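Local coordinates for protein myosin-4 (Saccharomyces cerevisiae, PDB 3MMI) that carries specific mRNAs such as ASH1 to the yeast bud as a type V myosin motor, joined to them through SHE3; this chain is its globular tail, at residues A[229-232]-A[233-237]; A[239-242]-A[243-246]; A[274-277]-A[278-281]; A[302-305]-A[306-310]. All coordinates share one frame; numbering follows the deposited sequence.

Contact 1: A[229-232]-A[233-237]; sequences NDLI and TKCPA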
# COMPACT_ATOMS: atom_id res chain seq x y z
N ASN A 229 9.90 7.81 -8.87
CA ASN A 229 10.90 6.95 -9.55
C ASN A 229 10.88 7.25 -11.06
O ASN A 229 11.92 7.42 -11.71
CB ASN A 229 10.59 5.48 -9.25
CG ASN A 229 10.96 5.10 -7.83
OD1 ASN A 229 11.50 5.89 -7.10
ND2 ASN A 229 10.69 3.83 -7.44
N ASP A 230 9.68 7.39 -11.63
CA ASP A 230 9.59 7.72 -13.07
C ASP A 230 10.00 9.11 -13.38
O ASP A 230 10.50 9.41 -14.50
CB ASP A 230 8.19 7.51 -13.62
CG ASP A 230 7.81 6.04 -13.73
OD1 ASP A 230 8.69 5.16 -13.56
OD2 ASP A 230 6.57 5.77 -13.90
N LEU A 231 9.80 10.01 -12.42
CA LEU A 231 10.27 11.37 -12.68
C LEU A 231 11.82 11.35 -12.87
O LEU A 231 12.36 12.02 -13.83
CB LEU A 231 9.93 12.29 -11.52
CG LEU A 231 10.62 13.65 -11.59
CD1 LEU A 231 9.87 14.58 -12.59
CD2 LEU A 231 10.72 14.38 -10.21
N ILE A 232 12.50 10.58 -12.05
CA ILE A 232 13.95 10.47 -12.18
C ILE A 232 14.40 9.62 -13.41
O ILE A 232 15.30 10.00 -14.03
CB ILE A 232 14.60 9.76 -10.95
CG1 ILE A 232 14.44 10.58 -9.66
CG2 ILE A 232 16.13 9.49 -11.22
CD1 ILE A 232 14.68 12.04 -9.80
N THR A 233 13.78 8.48 -13.69
CA THR A 233 14.36 7.48 -14.64
C THR A 233 13.86 7.80 -16.06
O THR A 233 14.61 7.69 -17.04
CB THR A 233 14.02 6.04 -14.31
OG1 THR A 233 12.58 5.93 -14.07
CG2 THR A 233 14.67 5.73 -13.11
N LYS A 234 12.64 8.26 -16.17
CA LYS A 234 11.93 8.35 -17.44
C LYS A 234 11.76 9.75 -18.04
O LYS A 234 11.40 9.90 -19.22
CB LYS A 234 10.57 7.72 -17.33
CG LYS A 234 10.54 6.24 -17.50
CD LYS A 234 9.58 5.65 -16.55
CE LYS A 234 8.95 4.37 -17.09
NZ LYS A 234 7.75 4.83 -17.79
N CYS A 235 12.09 10.81 -17.31
CA CYS A 235 11.78 12.13 -17.79
C CYS A 235 13.07 12.84 -18.09
O CYS A 235 13.85 13.27 -17.19
CB CYS A 235 10.94 12.99 -16.82
SG CYS A 235 9.35 12.25 -16.38
N PRO A 236 13.28 13.05 -19.39
CA PRO A 236 14.58 13.39 -19.91
C PRO A 236 15.05 14.76 -19.30
O PRO A 236 16.11 14.80 -18.60
CB PRO A 236 14.32 13.45 -21.44
CG PRO A 236 12.86 13.84 -21.58
CD PRO A 236 12.18 13.23 -20.37
N ALA A 237 14.31 15.84 -19.52
CA ALA A 237 14.76 17.16 -19.08
C ALA A 237 13.68 17.83 -18.25
O ALA A 237 12.47 17.55 -18.39
CB ALA A 237 15.11 18.05 -20.24
O HOH W 1 5.75 3.87 -16.31

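Contact 2: A[239-242]-A[243-246]; sequences NWKY and GYEV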
# COMPACT_ATOMS: atom_id res chain seq x y z
N ASN A 239 12.32 21.38 -16.06
CA ASN A 239 12.42 22.80 -15.75
C ASN A 239 11.22 23.29 -14.94
O ASN A 239 10.31 22.55 -14.69
CB ASN A 239 12.49 23.63 -17.03
CG ASN A 239 11.28 23.40 -17.89
OD1 ASN A 239 10.15 23.49 -17.41
ND2 ASN A 239 11.49 22.98 -19.14
N TRP A 240 11.21 24.57 -14.60
CA TRP A 240 10.19 25.16 -13.68
C TRP A 240 8.72 25.04 -14.23
O TRP A 240 7.78 24.76 -13.49
CB TRP A 240 10.52 26.63 -13.29
CG TRP A 240 10.31 27.58 -14.42
CD1 TRP A 240 11.27 27.96 -15.38
CD2 TRP A 240 9.07 28.23 -14.83
NE1 TRP A 240 10.69 28.78 -16.34
CE2 TRP A 240 9.37 28.99 -16.02
CE3 TRP A 240 7.75 28.23 -14.33
CZ2 TRP A 240 8.37 29.74 -16.72
CZ3 TRP A 240 6.76 28.98 -15.00
CH2 TRP A 240 7.09 29.73 -16.20
N LYS A 241 8.62 25.11 -15.57
CA LYS A 241 7.44 24.91 -16.29
C LYS A 241 6.95 23.50 -16.28
O LYS A 241 5.76 23.28 -16.03
CB LYS A 241 7.61 25.40 -17.75
CG LYS A 241 6.33 25.51 -18.51
CD LYS A 241 5.39 26.40 -17.68
CE LYS A 241 3.97 26.24 -18.20
NZ LYS A 241 3.80 27.43 -18.95
N TYR A 242 7.84 22.55 -16.52
CA TYR A 242 7.51 21.19 -16.35
C TYR A 242 6.95 20.96 -14.97
O TYR A 242 5.96 20.20 -14.79
CB TYR A 242 8.70 20.28 -16.71
CG TYR A 242 8.42 18.78 -16.50
CD1 TYR A 242 7.95 17.95 -17.52
CD2 TYR A 242 8.55 18.24 -15.25
CE1 TYR A 242 7.75 16.60 -17.28
CE2 TYR A 242 8.33 16.91 -15.03
CZ TYR A 242 7.95 16.11 -16.03
OH TYR A 242 7.69 14.83 -15.72
N GLY A 243 7.60 21.59 -13.97
CA GLY A 243 7.26 21.34 -12.57
C GLY A 243 5.85 21.84 -12.30
O GLY A 243 5.00 21.13 -11.75
N TYR A 244 5.58 23.04 -12.78
CA TYR A 244 4.27 23.63 -12.65
C TYR A 244 3.11 22.81 -13.29
O TYR A 244 2.04 22.63 -12.68
CB TYR A 244 4.26 25.03 -13.24
CG TYR A 244 2.87 25.62 -13.25
CD1 TYR A 244 2.38 26.27 -12.10
CD2 TYR A 244 2.03 25.51 -14.39
CE1 TYR A 244 1.08 26.80 -12.06
CE2 TYR A 244 0.66 26.05 -14.35
CZ TYR A 244 0.24 26.71 -13.17
OH TYR A 244 -0.98 27.28 -13.03
N GLU A 245 3.35 22.25 -14.46
CA GLU A 245 2.38 21.39 -15.13
C GLU A 245 2.11 20.03 -14.42
O GLU A 245 0.94 19.63 -14.33
CB GLU A 245 2.79 21.16 -16.58
CG GLU A 245 2.86 22.48 -17.39
CD GLU A 245 1.47 23.25 -17.46
OE1 GLU A 245 0.40 22.68 -17.57
OE2 GLU A 245 1.38 24.48 -17.34
N VAL A 246 3.15 19.35 -13.92
CA VAL A 246 2.96 18.14 -13.11
C VAL A 246 2.19 18.48 -11.86
O VAL A 246 1.42 17.67 -11.37
CB VAL A 246 4.36 17.53 -12.74
CG1 VAL A 246 4.23 16.29 -11.77
CG2 VAL A 246 5.16 17.27 -14.13

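Contact 3: A[274-277]-A[278-281]; sequences AVKI and LQLK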
# COMPACT_ATOMS: atom_id res chain seq x y z
N ALA A 274 9.54 17.16 -5.14
CA ALA A 274 10.48 17.07 -6.34
C ALA A 274 9.98 18.12 -7.31
O ALA A 274 10.73 18.89 -7.86
CB ALA A 274 10.36 15.67 -6.98
N VAL A 275 8.66 18.17 -7.54
CA VAL A 275 8.25 19.15 -8.53
C VAL A 275 8.20 20.56 -7.93
O VAL A 275 8.36 21.57 -8.67
CB VAL A 275 6.89 18.78 -9.26
CG1 VAL A 275 7.01 17.38 -9.94
CG2 VAL A 275 5.70 18.86 -8.31
N LYS A 276 8.13 20.71 -6.63
CA LYS A 276 8.26 22.03 -6.07
C LYS A 276 9.69 22.52 -6.18
O LYS A 276 9.93 23.64 -6.47
CB LYS A 276 7.71 22.16 -4.64
CG LYS A 276 6.19 22.17 -4.55
CD LYS A 276 5.69 22.33 -3.14
CE LYS A 276 4.19 22.55 -3.06
NZ LYS A 276 3.67 23.49 -4.03
N ILE A 277 10.64 21.62 -5.99
CA ILE A 277 12.03 21.99 -6.14
C ILE A 277 12.26 22.60 -7.52
O ILE A 277 13.03 23.52 -7.68
CB ILE A 277 12.94 20.75 -5.86
CG1 ILE A 277 13.12 20.68 -4.34
CG2 ILE A 277 14.24 20.90 -6.55
CD1 ILE A 277 13.43 19.40 -3.88
N LEU A 278 11.59 22.05 -8.52
CA LEU A 278 11.80 22.43 -9.87
C LEU A 278 11.33 23.87 -10.13
O LEU A 278 11.80 24.58 -11.08
CB LEU A 278 11.07 21.46 -10.79
CG LEU A 278 11.79 20.14 -11.06
CD1 LEU A 278 10.82 19.18 -11.82
CD2 LEU A 278 13.15 20.33 -11.79
N GLN A 279 10.37 24.32 -9.31
CA GLN A 279 9.91 25.67 -9.43
C GLN A 279 10.66 26.70 -8.54
O GLN A 279 10.48 27.86 -8.76
CB GLN A 279 8.40 25.74 -9.19
CG GLN A 279 7.60 24.77 -10.04
CD GLN A 279 6.23 24.47 -9.44
OE1 GLN A 279 5.36 25.28 -9.63
NE2 GLN A 279 6.00 23.30 -8.79
N LEU A 280 11.44 26.29 -7.54
CA LEU A 280 12.28 27.25 -6.82
C LEU A 280 13.25 28.00 -7.73
O LEU A 280 13.77 27.47 -8.70
CB LEU A 280 13.00 26.69 -5.58
CG LEU A 280 12.03 25.97 -4.60
CD1 LEU A 280 12.75 25.02 -3.55
CD2 LEU A 280 11.03 26.94 -3.95
N LYS A 281 13.47 29.26 -7.48
CA LYS A 281 14.47 30.03 -8.19
C LYS A 281 15.63 30.19 -7.26
O LYS A 281 15.70 31.16 -6.54
CB LYS A 281 13.95 31.42 -8.51
CE LYS A 281 13.73 34.56 -6.19
NZ LYS A 281 12.85 34.11 -5.08

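Contact 4: A[302-305]-A[306-310]; sequences QIQA and ILLKY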
# COMPACT_ATOMS: atom_id res chain seq x y z
N GLN A 302 18.75 12.31 -3.96
CA GLN A 302 17.41 12.53 -4.63
C GLN A 302 17.31 13.93 -5.11
O GLN A 302 16.95 14.23 -6.23
CB GLN A 302 16.31 12.18 -3.67
CG GLN A 302 16.14 10.66 -3.50
CD GLN A 302 15.23 10.31 -2.38
OE1 GLN A 302 15.20 11.01 -1.39
NE2 GLN A 302 14.63 9.13 -2.43
N ILE A 303 17.74 14.86 -4.27
CA ILE A 303 17.69 16.23 -4.66
C ILE A 303 18.68 16.52 -5.76
O ILE A 303 18.37 17.30 -6.72
CB ILE A 303 17.99 17.20 -3.46
CG1 ILE A 303 16.97 17.07 -2.35
CG2 ILE A 303 18.17 18.65 -3.93
CD1 ILE A 303 17.34 17.84 -1.16
N GLN A 304 19.89 16.00 -5.64
CA GLN A 304 20.85 16.09 -6.77
C GLN A 304 20.33 15.46 -8.01
O GLN A 304 20.52 16.03 -9.12
CB GLN A 304 22.22 15.45 -6.31
CG GLN A 304 23.31 15.74 -7.34
CD GLN A 304 24.47 14.76 -7.25
OE1 GLN A 304 24.29 13.58 -7.12
NE2 GLN A 304 25.61 15.30 -7.16
N ALA A 305 19.73 14.29 -7.90
CA ALA A 305 19.21 13.65 -9.15
C ALA A 305 18.28 14.59 -9.90
O ALA A 305 18.19 14.67 -11.15
CB ALA A 305 18.49 12.38 -8.82
N ILE A 306 17.50 15.33 -9.12
CA ILE A 306 16.47 16.18 -9.74
C ILE A 306 17.12 17.40 -10.42
O ILE A 306 16.84 17.73 -11.56
CB ILE A 306 15.42 16.71 -8.74
CG1 ILE A 306 14.43 15.61 -8.27
CG2 ILE A 306 14.70 17.96 -9.28
CD1 ILE A 306 13.99 15.91 -6.88
N LEU A 307 18.06 18.02 -9.73
CA LEU A 307 18.76 19.15 -10.29
C LEU A 307 19.77 18.85 -11.46
O LEU A 307 20.05 19.76 -12.24
CB LEU A 307 19.58 19.85 -9.18
CG LEU A 307 18.78 20.36 -7.93
CD1 LEU A 307 19.55 21.05 -6.85
CD2 LEU A 307 17.75 21.33 -8.42
N LEU A 308 20.39 17.66 -11.51
CA LEU A 308 21.26 17.34 -12.65
C LEU A 308 20.44 17.24 -13.92
O LEU A 308 21.00 17.31 -14.97
CB LEU A 308 21.99 15.96 -12.37
CG LEU A 308 23.05 16.14 -11.28
CD1 LEU A 308 23.48 14.83 -10.70
CD2 LEU A 308 24.21 16.99 -11.77
N LYS A 309 19.13 16.95 -13.80
CA LYS A 309 18.19 16.82 -14.95
C LYS A 309 17.66 18.22 -15.41
O LYS A 309 16.86 18.36 -16.34
CB LYS A 309 17.00 15.94 -14.58
CG LYS A 309 17.43 14.54 -14.23
CD LYS A 309 16.19 13.78 -13.80
CE LYS A 309 15.40 13.52 -15.00
NZ LYS A 309 14.97 12.04 -15.13
N TYR A 310 18.08 19.27 -14.72
CA TYR A 310 17.54 20.56 -15.03
C TYR A 310 18.04 21.22 -16.32
O TYR A 310 19.18 21.58 -16.44
CB TYR A 310 17.77 21.56 -13.91
CG TYR A 310 16.81 22.72 -13.99
CD1 TYR A 310 15.70 22.81 -13.14
CD2 TYR A 310 16.99 23.73 -14.96
CE1 TYR A 310 14.79 23.85 -13.26
CE2 TYR A 310 16.10 24.78 -15.07
CZ TYR A 310 14.99 24.83 -14.21
OH TYR A 310 14.06 25.89 -14.32

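Contact 1: A[229-232]-A[233-237]
Asn-229 meets Thr-233 through its carbonyl at the C-terminal end of helix 209-234. Asn-229 O takes two bonds from this one residue. Thr-233 N lies 2.9 Å from Asn-229 O. Thr-233 OG1, also 2.9 Å from Asn-229 O, donates from above the carbonyl plane, 43° out of it. Thr-233 can do this because OG1 sits between its own N and carbonyl carbon (chi1 49°). The amide of Asn-229 turns elsewhere and donates to Leu-347 O. Asp-230 O accepts from Lys-234 N, the next helical bond. The two side chains run alongside each other, pointing the same way. The CD methylene of Lys-234, rather than its amine, makes the close approach, 3.2 Å from Asp-230 OD1. Lys-234 NZ stays 4.2 Å from Asp-230 OD2, too far for a salt bridge. A water joins them, 2.7 Å from Lys-234 NZ and 3.2 Å from Asp-230 OD2. The amine also makes a cation-pi contact with Phe-171. Leu-231 O lies 3.4 Å from Cys-235 CB and accepts from Lys-309 NZ. Backbone bonds thus close the last turn, the threonine hydroxyl adds a second donor to one carbonyl, and the water links two charges whose attraction is probably softened.

Contact 2: A[239-242]-A[243-246]
Tyr-242 and Val-246 pack one turn apart in the first turns of helix 240-257, within the all-helical globular tail. Asn-239 is the N-cap of this helix. Its OD1 accepts from Tyr-242 N at 2.6 Å in a nearly straight bond (169°), and its backbone O takes the N-H of Gly-243. The tight part lies on the buried side. Val-246 CG2 sits over one face of the Tyr-242 ring, 3.7 Å from the ring centroid and 26° off the normal. The methyl is displaced toward the rim and comes nearest to CE2. This is a CH-pi contact. The ring reaches this place because CG of Tyr-242 is anti to the backbone N (chi1 178°), which sends the ring outward, leaning toward Val-246. Tyr-242 OH bonds to Leu-175 O, which fixes the far end of the ring, and the Phe-180 ring meets it at a slant. Val-246 itself continues onto Val-275 of helix 269-279.

The other side is looser and more exposed. Lys-241 and Glu-245 run side by side, pointing the same way, but their charged ends do not pair. Lys-241 NZ stays 4.1 Å from Glu-245 OE2, so any attraction is probably modest. The lysine chain bends at chi2 and chi4, and its last methylene does the touching: Lys-241 CE lies 3.2 Å from Glu-245 OE2. That same OE2 lies at the edge of the Tyr-244 ring, in its plane.

Contact 3: A[274-277]-A[278-281]
Gln-279 reaches back to Val-275 at the fraying C-terminal end of helix 269-279, in the DIL region of the tail. Its NE2 donates to Val-275 O at 2.9 Å, and the bond is nearly straight (169°). The acceptor lies in the plane of the glutamine amide. The amide nitrogen, however, stands 55° above the plane of the Val-275 carbonyl. The side chain therefore steps in over a carbonyl whose backbone bonds, from Leu-278 N and Gln-279 N, are both weak. Gln-279 CG lies beside its own backbone N (chi1 -52°), and the chain runs extended from there, which turns the amide back along the helix.

Beside this bond the backbone loses its regular pattern. Lys-276 O accepts from both Leu-280 N and Gln-279 N. The first donor lies 3.2 Å from Lys-276 O; the second, Gln-279 N, stands well above the carbonyl plane. The Gln-279 bond is i to i+3, which is consistent with the helix losing its regular pattern here.

Farther out, the side chains divide between a covered and an open side. Leu-278 CG rests 3.6 Å from Ala-274 O and faces inward, where Ile-306, Leu-238 and Tyr-310 cover its side chain. Ile-277 and Ala-274 also lean on helix 300-308. In the second shell, Asp-247 OD2 accepts from Gln-279 NE2, so this amide bridges its own helix and helix 240-257. Leu-280 is exposed, and its CG lies 3.7 Å from Lys-276 O.

Contact 4: A[302-305]-A[306-310]
Residues 302-305 and 306-310 form one continuous run, the last turns of helix 300-308. Three backbone bonds keep its i-to-i+4 pattern. Ile-306 N donates to Gln-302 O, Leu-307 N to Ile-303 O (166°), and Leu-308 N to Gln-304 O at 2.9 Å. Then the helix stops, and Lys-309 N turns instead to Ile-306 O.

Two side-chain pairs lie one turn apart. Gln-304 and Leu-308 meet at a slant. The methyl CD1 of Leu-308 touches Gln-304 CG at 3.5 Å and lies 3.6 Å from Gln-304 CD, so it packs on the aliphatic part and root of the amide. Gln-304 presents this flank because its CG is anti to the backbone N (chi1 -170°) and the chain runs on extended. Ile-303 and Leu-307 stand side by side, pointing the same way, with Ile-303 CG2 4.0 Å from Leu-307 CD1. Lys-309 lays its CG 3.2 Å from Ala-305 O. Its chain then leaves the segment, and its amine goes to the end of helix 209-234.

The helix is covered on several sides. Ile-303 and Leu-307 fit against Phe-288 of helix 285-292, while Leu-308 meets Leu-325 and Gln-304 meets Ile-332 of helix 322-338. Ile-306 faces helix 269-279.

Overall arrangement
All four contacts are local turns near helix ends, gathered at one end of the elongated tail. Contact 2 is a helix start; contacts 1, 3 and 4 are helix finishes. Each has a buried side: Leu-231 and Cys-235, Tyr-242 and Val-246, Ala-274 to Leu-278 apart from Lys-276, and Ile-303, Ile-306 and Leu-307. Lys-234, Lys-241, Tyr-244, Lys-276, Leu-280 and Leu-308 lie on the surface. Leu-231 joins contact 1 to contacts 2 and 3; Tyr-310 OH joins contact 4 to Trp-240 N. Lysine-carboxylate neighbours too far apart for a salt bridge recur in contacts 1 and 2, water-bridged in contact 1. Contact 3 uses a glutamine amide; contact 4 joins aliphatic side chains and a glutamine flank.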